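Local coordinates for protein MIF (Toxoplasma gondii, PDB 4DH4) that belongs to the macrophage migration inhibitory factor family, small alpha/beta proteins that assemble as trimers, at residues S81-C84 with E85-L88. Sequence-based numbering, arbitrary orientation. Where two conformers were deposited one is given.
Sequences SAAC and ERHL
R86 folds back along its own helix and lays its guanidinium over A83. CA of A83 lies 3.6 Å from the guanidinium plane, on one face and nearer its margin. NH2 of R86 also meets CB of A83 at 3.8 Å. CG of R86 is anti to the backbone N (chi1 -174°), and a bend at chi3 (68°) turns the chain back. The H87 ring meets O of A83 obliquely through CD2, at 3.1 Å; its CG lies anti to the carbonyl carbon (chi1 -63°). CB of C84 touches CD1 of L88 at 4.2 Å. These are the last turns of helix 70-88, in the beta-alpha-beta unit with strands 58-65 and 95-102. The backbone N-H groups of E85, R86, H87 and L88 bond to O of S81, A82, A83 and C84 in turn, the i+4 to i pattern. O of A82 also accepts a hydrogen bond from a water, which reaches OE2 of E85 only weakly. OE1 of E85 accepts one from the backbone N-H of K92. OD1 of D22, on helix 13-31, forms a salt bridge with R86 NH2 and a hydrogen bond with H87 NE2, which would hold both side chains. C84 and L88 pack on I5 and C7 of strand 2-7.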
loop_
_atom_site.group_PDB
_atom_site.type_symbol
_atom_site.label_atom_id
_atom_site.label_comp_id
_atom_site.label_asym_id
_atom_site.label_seq_id
_atom_site.Cartn_x
_atom_site.Cartn_y
_atom_site.Cartn_z
ATOM N N SER A 81 15.058 4.568 -8.118
ATOM C CA SER A 81 14.622 5.464 -9.183
ATOM C C SER A 81 15.366 5.148 -10.475
ATOM O O SER A 81 14.755 5.048 -11.543
ATOM C CB SER A 81 14.860 6.926 -8.797
ATOM O OG SER A 81 13.898 7.361 -7.862
ATOM N N ALA A 82 16.680 4.968 -10.355
ATOM C CA ALA A 82 17.551 4.707 -11.512
ATOM C C ALA A 82 17.181 3.380 -12.190
ATOM O O ALA A 82 17.159 3.292 -13.418
ATOM C CB ALA A 82 19.020 4.725 -11.104
ATOM N N ALA A 83 16.859 2.371 -11.383
ATOM C CA ALA A 83 16.453 1.052 -11.879
ATOM C C ALA A 83 15.109 1.099 -12.608
ATOM O O ALA A 83 14.932 0.453 -13.644
ATOM C CB ALA A 83 16.409 0.050 -10.733
ATOM N N CYS A 84 14.163 1.870 -12.069
ATOM C CA CYS A 84 12.863 2.053 -12.720
ATOM C C CYS A 84 13.032 2.780 -14.054
ATOM O O CYS A 84 12.363 2.456 -15.029
ATOM C CB CYS A 84 11.902 2.828 -11.813
ATOM S SG CYS A 84 11.309 1.872 -10.378
ATOM N N GLU A 85 13.924 3.761 -14.087
ATOM C CA GLU A 85 14.188 4.505 -15.321
ATOM C C GLU A 85 14.766 3.574 -16.380
ATOM O O GLU A 85 14.328 3.580 -17.530
ATOM C CB GLU A 85 15.159 5.644 -15.044
ATOM C CG GLU A 85 15.348 6.607 -16.203
ATOM C CD GLU A 85 16.179 7.794 -15.790
ATOM O OE1 GLU A 85 15.606 8.894 -15.647
ATOM O OE2 GLU A 85 17.402 7.617 -15.571
ATOM N N ARG A 86 15.741 2.775 -15.955
ATOM C CA ARG A 86 16.432 1.789 -16.787
ATOM C C ARG A 86 15.490 0.699 -17.308
ATOM O O ARG A 86 15.502 0.378 -18.498
ATOM C CB ARG A 86 17.567 1.173 -15.960
ATOM C CG ARG A 86 18.517 0.220 -16.673
ATOM C CD ARG A 86 19.873 0.177 -15.938
ATOM N NE ARG A 86 19.807 -0.459 -14.613
ATOM C CZ ARG A 86 19.928 0.174 -13.440
ATOM N NH1 ARG A 86 20.122 1.490 -13.385
ATOM N NH2 ARG A 86 19.854 -0.515 -12.308
ATOM N N HIS A 87 14.668 0.138 -16.424
ATOM C CA HIS A 87 13.814 -0.994 -16.788
ATOM C C HIS A 87 12.416 -0.633 -17.288
ATOM O O HIS A 87 11.822 -1.397 -18.055
ATOM C CB HIS A 87 13.723 -1.990 -15.630
ATOM C CG HIS A 87 15.035 -2.608 -15.273
ATOM N ND1 HIS A 87 15.686 -3.495 -16.103
ATOM C CD2 HIS A 87 15.833 -2.449 -14.192
ATOM C CE1 HIS A 87 16.822 -3.867 -15.543
ATOM N NE2 HIS A 87 16.934 -3.248 -14.381
ATOM N N LEU A 88 11.888 0.510 -16.859
ATOM C CA LEU A 88 10.502 0.875 -17.182
ATOM C C LEU A 88 10.375 2.095 -18.095
ATOM O O LEU A 88 9.312 2.329 -18.668
ATOM C CB LEU A 88 9.672 1.097 -15.905
ATOM C CG LEU A 88 9.658 0.011 -14.819
ATOM C CD1 LEU A 88 8.880 0.490 -13.595
ATOM C CD2 LEU A 88 9.093 -1.309 -15.324
HETATM O O HOH W 1 19.001 4.791 -14.836
#